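PDB 6GNE: probable starch synthase 4, chloroplastic/amyloplastic, which belongs to the starch synthase family of GT-B-fold glycosyltransferases and is modelled here with bound adenosine-5'-diphosphate and glycan. Local coordinates for residues S223-T228 against E491-R496; S411-R416 against D423-I428. One frame throughout, in Å; residues are numbered along the deposited sequence.

Interaction 1: residues S223-T228 against E491-R496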
ATOM      1  N   SER A 223      -1.724 -20.109  -7.431  1.00 45.68           N
ATOM      2  CA  SER A 223      -2.625 -19.107  -7.982  1.00 43.94           C
ATOM      3  C   SER A 223      -2.593 -19.183  -9.482  1.00 44.04           C
ATOM      4  O   SER A 223      -1.581 -19.517 -10.043  1.00 44.32           O
ATOM      5  CB  SER A 223      -2.227 -17.722  -7.503  1.00 41.72           C
ATOM      6  OG  SER A 223      -2.283 -17.664  -6.082  1.00 41.18           O
ATOM      7  N   ASN A 224      -3.701 -18.850 -10.122  1.00 44.18           N
ATOM      8  CA  ASN A 224      -3.775 -18.798 -11.587  1.00 45.07           C
ATOM      9  C   ASN A 224      -3.193 -17.500 -12.161  1.00 43.82           C
ATOM     10  O   ASN A 224      -2.817 -17.459 -13.348  1.00 44.27           O
ATOM     11  CB  ASN A 224      -5.236 -18.928 -12.038  1.00 46.11           C
ATOM     12  CG  ASN A 224      -5.875 -20.186 -11.525  1.00 47.96           C
ATOM     13  OD1 ASN A 224      -6.735 -20.179 -10.613  1.00 48.54           O
ATOM     14  ND2 ASN A 224      -5.421 -21.287 -12.064  1.00 49.44           N
ATOM     15  N   ILE A 225      -3.167 -16.444 -11.325  1.00 41.83           N
ATOM     16  CA  ILE A 225      -2.647 -15.136 -11.696  1.00 40.69           C
ATOM     17  C   ILE A 225      -1.826 -14.636 -10.522  1.00 39.26           C
ATOM     18  O   ILE A 225      -2.309 -14.647  -9.388  1.00 38.68           O
ATOM     19  CB  ILE A 225      -3.792 -14.097 -11.977  1.00 40.11           C
ATOM     20  CG1 ILE A 225      -4.778 -14.598 -13.044  1.00 41.87           C
ATOM     21  CG2 ILE A 225      -3.231 -12.759 -12.438  1.00 38.46           C
ATOM     22  CD1 ILE A 225      -6.123 -13.883 -13.006  1.00 41.83           C
ATOM     23  N   VAL A 226      -0.596 -14.179 -10.787  1.00 39.18           N
ATOM     24  CA  VAL A 226       0.249 -13.590  -9.737  1.00 37.58           C
ATOM     25  C   VAL A 226       0.715 -12.237 -10.179  1.00 36.67           C
ATOM     26  O   VAL A 226       1.347 -12.123 -11.228  1.00 37.92           O
ATOM     27  CB  VAL A 226       1.499 -14.455  -9.439  1.00 38.78           C
ATOM     28  CG1 VAL A 226       2.252 -13.872  -8.239  1.00 37.32           C
ATOM     29  CG2 VAL A 226       1.117 -15.950  -9.241  1.00 40.58           C
ATOM     30  N   THR A 227       0.433 -11.193  -9.394  1.00 35.76           N
ATOM     31  CA  THR A 227       0.954  -9.842  -9.712  1.00 34.79           C
ATOM     32  C   THR A 227       1.745  -9.232  -8.581  1.00 33.70           C
ATOM     33  O   THR A 227       1.669  -9.662  -7.434  1.00 32.54           O
ATOM     34  CB  THR A 227      -0.145  -8.826 -10.143  1.00 34.03           C
ATOM     35  OG1 THR A 227      -0.791  -8.256  -8.993  1.00 33.29           O
ATOM     36  CG2 THR A 227      -1.176  -9.489 -11.051  1.00 35.63           C
ATOM     37  N   THR A 228       2.537  -8.228  -8.952  1.00 33.85           N
ATOM     38  CA  THR A 228       3.065  -7.267  -8.009  1.00 32.95           C
ATOM     39  C   THR A 228       2.817  -5.866  -8.548  1.00 32.33           C
ATOM     40  O   THR A 228       2.254  -5.684  -9.628  1.00 32.82           O
ATOM     41  CB  THR A 228       4.528  -7.524  -7.632  1.00 32.76           C
ATOM     42  OG1 THR A 228       4.872  -6.681  -6.540  1.00 31.48           O
ATOM     43  CG2 THR A 228       5.466  -7.271  -8.791  1.00 33.54           C
ATOM     44  N   GLU A 491      -8.455  -6.641 -15.058  1.00 51.96           N
ATOM     45  CA  GLU A 491      -9.674  -7.150 -15.665  1.00 55.92           C
ATOM     46  C   GLU A 491      -9.363  -8.143 -16.793  1.00 58.67           C
ATOM     47  O   GLU A 491     -10.002  -9.226 -16.873  1.00 58.74           O
ATOM     48  CB  GLU A 491     -10.530  -5.977 -16.163  1.00 57.80           C
ATOM     49  CG  GLU A 491     -11.804  -6.346 -16.941  1.00 61.20           C
ATOM     50  CD  GLU A 491     -12.481  -5.142 -17.583  1.00 62.90           C
ATOM     51  OE1 GLU A 491     -13.682  -4.929 -17.347  1.00 64.56           O
ATOM     52  OE2 GLU A 491     -11.824  -4.382 -18.324  1.00 64.80           O
ATOM     53  N   GLU A 492      -8.411  -7.773 -17.668  1.00 60.81           N
ATOM     54  CA  GLU A 492      -7.973  -8.637 -18.786  1.00 64.29           C
ATOM     55  C   GLU A 492      -7.311  -9.923 -18.300  1.00 61.94           C
ATOM     56  O   GLU A 492      -7.484 -10.952 -18.936  1.00 63.53           O
ATOM     57  CB  GLU A 492      -7.062  -7.898 -19.790  1.00 68.47           C
ATOM     58  CG  GLU A 492      -7.803  -6.854 -20.652  1.00 74.38           C
ATOM     59  CD  GLU A 492      -6.902  -5.841 -21.414  1.00 79.52           C
ATOM     60  OE1 GLU A 492      -5.657  -5.753 -21.151  1.00 81.79           O
ATOM     61  OE2 GLU A 492      -7.463  -5.115 -22.292  1.00 80.86           O
ATOM     62  N   LEU A 493      -6.586  -9.867 -17.174  1.00 57.35           N
ATOM     63  CA  LEU A 493      -6.060 -11.076 -16.544  1.00 55.24           C
ATOM     64  C   LEU A 493      -7.169 -11.962 -15.995  1.00 55.33           C
ATOM     65  O   LEU A 493      -7.119 -13.178 -16.182  1.00 56.75           O
ATOM     66  CB  LEU A 493      -5.039 -10.752 -15.457  1.00 52.09           C
ATOM     67  CG  LEU A 493      -3.728 -10.092 -15.905  1.00 51.76           C
ATOM     68  CD1 LEU A 493      -2.972  -9.554 -14.691  1.00 49.28           C
ATOM     69  CD2 LEU A 493      -2.826 -10.985 -16.773  1.00 52.84           C
ATOM     70  N   TYR A 494      -8.161 -11.350 -15.342  1.00 54.22           N
ATOM     71  CA  TYR A 494      -9.327 -12.070 -14.813  1.00 54.78           C
ATOM     72  C   TYR A 494     -10.115 -12.799 -15.898  1.00 58.94           C
ATOM     73  O   TYR A 494     -10.388 -13.996 -15.767  1.00 60.60           O
ATOM     74  CB  TYR A 494     -10.308 -11.123 -14.113  1.00 52.58           C
ATOM     75  CG  TYR A 494      -9.879 -10.444 -12.819  1.00 50.34           C
ATOM     76  CD1 TYR A 494      -8.702 -10.783 -12.138  1.00 48.66           C
ATOM     77  CD2 TYR A 494     -10.693  -9.467 -12.257  1.00 49.39           C
ATOM     78  CE1 TYR A 494      -8.344 -10.148 -10.961  1.00 46.33           C
ATOM     79  CE2 TYR A 494     -10.349  -8.833 -11.093  1.00 47.80           C
ATOM     80  CZ  TYR A 494      -9.175  -9.182 -10.444  1.00 46.75           C
ATOM     81  OH  TYR A 494      -8.872  -8.544  -9.277  1.00 44.98           O
ATOM     82  N   THR A 495     -10.514 -12.067 -16.941  1.00 61.73           N
ATOM     83  CA  THR A 495     -11.290 -12.655 -18.048  1.00 66.23           C
ATOM     84  C   THR A 495     -10.512 -13.748 -18.778  1.00 68.21           C
ATOM     85  O   THR A 495     -11.072 -14.794 -19.050  1.00 72.32           O
ATOM     86  CB  THR A 495     -11.784 -11.605 -19.067  1.00 68.65           C
ATOM     87  OG1 THR A 495     -10.707 -10.740 -19.433  1.00 70.92           O
ATOM     88  CG2 THR A 495     -12.925 -10.774 -18.493  1.00 67.71           C
ATOM     89  N   ARG A 496      -9.233 -13.522 -19.068  1.00 69.13           N
ATOM     90  CA  ARG A 496      -8.406 -14.494 -19.791  1.00 72.26           C
ATOM     91  C   ARG A 496      -8.221 -15.774 -19.000  1.00 71.99           C
ATOM     92  O   ARG A 496      -8.219 -16.862 -19.595  1.00 76.78           O
ATOM     93  CB  ARG A 496      -7.054 -13.896 -20.174  1.00 74.08           C
ATOM     94  CG  ARG A 496      -6.165 -14.729 -21.091  1.00 79.61           C
ATOM     95  CD  ARG A 496      -5.197 -13.866 -21.919  1.00 84.36           C
ATOM     96  NE  ARG A 496      -4.121 -13.226 -21.115  1.00 86.27           N
ATOM     97  CZ  ARG A 496      -3.898 -11.910 -20.946  1.00 85.57           C
ATOM     98  NH1 ARG A 496      -4.648 -10.962 -21.533  1.00 86.93           N
ATOM     99  NH2 ARG A 496      -2.878 -11.526 -20.170  1.00 82.81           N
TER

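Interaction 2: residues S411-R416 against D423-I428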
ATOM      1  N   SER A 411       2.372  18.780  -5.392  1.00 31.19           N
ATOM      2  CA  SER A 411       3.670  18.774  -4.720  1.00 31.55           C
ATOM      3  C   SER A 411       4.635  17.936  -5.563  1.00 31.22           C
ATOM      4  O   SER A 411       4.317  16.795  -5.910  1.00 31.47           O
ATOM      5  CB  SER A 411       3.534  18.222  -3.293  1.00 31.33           C
ATOM      6  OG  SER A 411       4.738  18.299  -2.538  1.00 31.18           O
ATOM      7  N   ILE A 412       5.796  18.493  -5.878  1.00 31.34           N
ATOM      8  CA  ILE A 412       6.734  17.882  -6.840  1.00 31.02           C
ATOM      9  C   ILE A 412       7.704  16.921  -6.183  1.00 29.30           C
ATOM     10  O   ILE A 412       8.381  17.299  -5.249  1.00 29.95           O
ATOM     11  CB  ILE A 412       7.529  18.954  -7.578  1.00 32.07           C
ATOM     12  CG1 ILE A 412       6.556  19.921  -8.292  1.00 34.15           C
ATOM     13  CG2 ILE A 412       8.500  18.328  -8.567  1.00 32.88           C
ATOM     14  CD1 ILE A 412       5.539  19.251  -9.217  1.00 34.88           C
ATOM     15  N   PRO A 413       7.761  15.669  -6.655  1.00 29.40           N
ATOM     16  CA  PRO A 413       8.489  14.654  -5.927  1.00 29.66           C
ATOM     17  C   PRO A 413       9.982  14.669  -6.170  1.00 30.51           C
ATOM     18  O   PRO A 413      10.451  15.042  -7.246  1.00 32.37           O
ATOM     19  CB  PRO A 413       7.899  13.327  -6.446  1.00 29.18           C
ATOM     20  CG  PRO A 413       7.425  13.648  -7.795  1.00 29.95           C
ATOM     21  CD  PRO A 413       6.955  15.066  -7.726  1.00 30.37           C
ATOM     22  N   ILE A 414      10.700  14.245  -5.148  1.00 30.10           N
ATOM     23  CA  ILE A 414      12.111  13.975  -5.216  1.00 30.60           C
ATOM     24  C   ILE A 414      12.263  12.528  -4.743  1.00 30.27           C
ATOM     25  O   ILE A 414      12.004  12.221  -3.579  1.00 27.40           O
ATOM     26  CB  ILE A 414      12.934  14.913  -4.292  1.00 31.65           C
ATOM     27  CG1 ILE A 414      12.605  16.394  -4.594  1.00 31.89           C
ATOM     28  CG2 ILE A 414      14.433  14.572  -4.367  1.00 31.16           C
ATOM     29  CD1 ILE A 414      13.291  17.364  -3.674  1.00 33.17           C
ATOM     30  N   ALA A 415      12.722  11.664  -5.650  1.00 30.68           N
ATOM     31  CA  ALA A 415      12.619  10.237  -5.473  1.00 30.06           C
ATOM     32  C   ALA A 415      13.877   9.518  -5.901  1.00 31.20           C
ATOM     33  O   ALA A 415      14.523   9.907  -6.875  1.00 30.97           O
ATOM     34  CB  ALA A 415      11.443   9.714  -6.286  1.00 29.33           C
ATOM     35  N   ARG A 416      14.185   8.421  -5.217  1.00 31.61           N
ATOM     36  CA  ARG A 416      15.243   7.547  -5.676  1.00 32.88           C
ATOM     37  C   ARG A 416      14.737   6.626  -6.794  1.00 32.11           C
ATOM     38  O   ARG A 416      13.602   6.195  -6.751  1.00 31.89           O
ATOM     39  CB  ARG A 416      15.852   6.754  -4.527  1.00 33.48           C
ATOM     40  CG  ARG A 416      17.300   6.330  -4.832  1.00 35.29           C
ATOM     41  CD  ARG A 416      17.946   5.564  -3.697  1.00 35.33           C
ATOM     42  NE  ARG A 416      17.562   4.163  -3.754  1.00 34.43           N
ATOM     43  CZ  ARG A 416      18.160   3.234  -4.479  1.00 33.65           C
ATOM     44  NH1 ARG A 416      17.702   2.000  -4.421  1.00 33.52           N
ATOM     45  NH2 ARG A 416      19.194   3.514  -5.245  1.00 34.45           N
ATOM     46  N   ASP A 423       9.068   3.957 -12.277  1.00 36.80           N
ATOM     47  CA  ASP A 423       7.934   3.906 -13.197  1.00 37.65           C
ATOM     48  C   ASP A 423       6.970   5.071 -13.077  1.00 38.23           C
ATOM     49  O   ASP A 423       6.105   5.195 -13.950  1.00 41.12           O
ATOM     50  CB  ASP A 423       7.116   2.622 -12.956  1.00 37.57           C
ATOM     51  CG  ASP A 423       7.903   1.351 -13.252  1.00 37.84           C
ATOM     52  OD1 ASP A 423       8.657   1.330 -14.211  1.00 39.51           O
ATOM     53  OD2 ASP A 423       7.757   0.358 -12.545  1.00 37.93           O
ATOM     54  N   SER A 424       7.094   5.914 -12.043  1.00 34.90           N
ATOM     55  CA  SER A 424       6.200   7.068 -11.866  1.00 34.00           C
ATOM     56  C   SER A 424       6.865   8.465 -11.717  1.00 33.56           C
ATOM     57  O   SER A 424       6.180   9.487 -11.810  1.00 31.15           O
ATOM     58  CB  SER A 424       5.353   6.802 -10.631  1.00 34.06           C
ATOM     59  OG  SER A 424       6.183   6.494  -9.525  1.00 33.90           O
ATOM     60  N   VAL A 425       8.185   8.516 -11.460  1.00 33.15           N
ATOM     61  CA  VAL A 425       8.897   9.773 -11.260  1.00 32.11           C
ATOM     62  C   VAL A 425      10.042   9.904 -12.256  1.00 32.41           C
ATOM     63  O   VAL A 425      10.916   9.065 -12.334  1.00 33.81           O
ATOM     64  CB  VAL A 425       9.406   9.942  -9.820  1.00 31.73           C
ATOM     65  CG1 VAL A 425       9.922  11.356  -9.589  1.00 32.60           C
ATOM     66  CG2 VAL A 425       8.284   9.703  -8.836  1.00 30.85           C
ATOM     67  N   PHE A 426      10.019  10.998 -13.002  1.00 32.76           N
ATOM     68  CA  PHE A 426      10.923  11.253 -14.114  1.00 32.85           C
ATOM     69  C   PHE A 426      11.518  12.669 -14.000  1.00 32.98           C
ATOM     70  O   PHE A 426      10.803  13.675 -14.028  1.00 32.84           O
ATOM     71  CB  PHE A 426      10.148  11.111 -15.421  1.00 33.68           C
ATOM     72  CG  PHE A 426       9.487   9.781 -15.589  1.00 33.97           C
ATOM     73  CD1 PHE A 426      10.205   8.669 -16.058  1.00 34.53           C
ATOM     74  CD2 PHE A 426       8.146   9.622 -15.261  1.00 34.57           C
ATOM     75  CE1 PHE A 426       9.590   7.441 -16.216  1.00 34.88           C
ATOM     76  CE2 PHE A 426       7.510   8.371 -15.395  1.00 34.65           C
ATOM     77  CZ  PHE A 426       8.231   7.285 -15.879  1.00 34.82           C
ATOM     78  N   ASP A 427      12.835  12.719 -13.900  1.00 33.54           N
ATOM     79  CA  ASP A 427      13.599  13.957 -13.739  1.00 33.44           C
ATOM     80  C   ASP A 427      13.407  14.943 -14.899  1.00 33.33           C
ATOM     81  O   ASP A 427      13.613  14.583 -16.065  1.00 33.21           O
ATOM     82  CB  ASP A 427      15.094  13.608 -13.587  1.00 34.38           C
ATOM     83  CG  ASP A 427      15.907  14.734 -13.007  1.00 34.97           C
ATOM     84  OD1 ASP A 427      16.348  15.621 -13.767  1.00 35.22           O
ATOM     85  OD2 ASP A 427      16.135  14.716 -11.776  1.00 35.75           O
ATOM     86  N   ILE A 428      13.041  16.178 -14.561  1.00 33.08           N
ATOM     87  CA  ILE A 428      12.856  17.253 -15.568  1.00 35.12           C
ATOM     88  C   ILE A 428      14.149  17.725 -16.260  1.00 36.47           C
ATOM     89  O   ILE A 428      14.064  18.306 -17.333  1.00 37.30           O
ATOM     90  CB  ILE A 428      12.085  18.487 -15.027  1.00 35.01           C
ATOM     91  CG1 ILE A 428      12.940  19.311 -14.049  1.00 35.62           C
ATOM     92  CG2 ILE A 428      10.791  18.045 -14.365  1.00 34.15           C
ATOM     93  CD1 ILE A 428      12.254  20.523 -13.437  1.00 35.76           C
TER

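Interaction 1: residues S223-T228 against E491-R496
I225 packs its side chain on L493 and Y494, where the C-terminal helix of this GT-B fold lies against the sheet of the N-terminal Rossmann-like domain. The axes of strand 225-228 and helix 491-496 run nearly antiparallel, at 169°, and come within 10.1 Å of each other. The side chain of I225 forks at CB. Its CG2 branch meets the side chain of L493, with I225 CG2 3.9 Å from L493 CD1. The other branch, CG1, stands anti to the carbonyl carbon (chi1 -55°). I225 CG1 is itself 4.2 Å from L493 O. It carries CD1 out to the helix backbone, and I225 CD1 lies 3.4 Å from L493 O. This is a van der Waals contact, since a methyl carbon meets the oxygen. The same CD1 meets the rim of the Y494 ring: I225 CD1 is 4.1 Å from Y494 CD1, close to the ring plane. Y494 starts out pointing away from the strand, but its ring swings back. Its OH is hydrogen-bonded to H143 ND1. T227, two residues on, also faces the helix. Its OG1 is hydrogen-bonded to T173 OG1 and Y490 OH, while its methyl turns to the leucine: T227 CG2 is 4.1 Å from L493 CD1.

Interaction 2: residues S411-R416 against D423-I428
The beta-alpha-beta unit of strand 412-416, helix 419-424 and strand 441-443 holds this contact, in which V425 packs on P413 and A415. V425 lies in the connection between the helix and strand 441-443. Its side chain points back at strand 412-416. P413 and A415 also point toward it, and I414 between them points away. This is the alternation of a beta strand. The contact is wholly apolar, and no hydrogen bond joins the two segments. V425 CG1 is anti to the backbone N (chi1 -170°). This methyl touches both partners: V425 CG1 is 3.8 Å from P413 CG and 4.0 Å from A415 CB. The second methyl, V425 CG2, is 4.1 Å from A415 CB. P413 CG and A415 CB are themselves 5.8 Å apart. The valine fork spans the two, and each of its methyls is near both.

Strand 412-416 belongs to the six-stranded parallel sheet of the C-terminal Rossmann-like domain of the GT-B fold. It runs between strands 389-392 and 441-443. I392 of the first touches P413 and A415, and T442 of the second touches V425. P413 meets V425 with its ring, at CG, and the proline ring and the valine fork lie alongside each other and run in opposite senses. A415 brings its single methyl, and its CB is also 4.1 Å from V425 CB. The backbone on both sides of V425 is fixed by one residue, N439, whose ND2 donates to S424 O while its OD1 accepts from F426 N. The backbone O of P413 pairs with F441. The closest CA atoms across the contact are those of A415 and V425, 6.9 Å apart.

Overall arrangement
From the N terminus, the chain first builds the N-terminal domain, where strand 225-228 is set between strands 169-174 and 257-259. It then passes into the C-terminal domain. There interaction 2 closes a short loop, with 6 residues between its segments, inside one beta-alpha-beta unit. The chain goes on through strand 441-443 and the helices after it. Helix 484-499 then returns to the N-terminal domain, and interaction 1 closes a long loop of 262 residues. The short loop lies within the long one, and the two do not cross. Interaction 1 ties the chain end to the first domain; interaction 2 is internal to the second. Their centres are 29 Å apart.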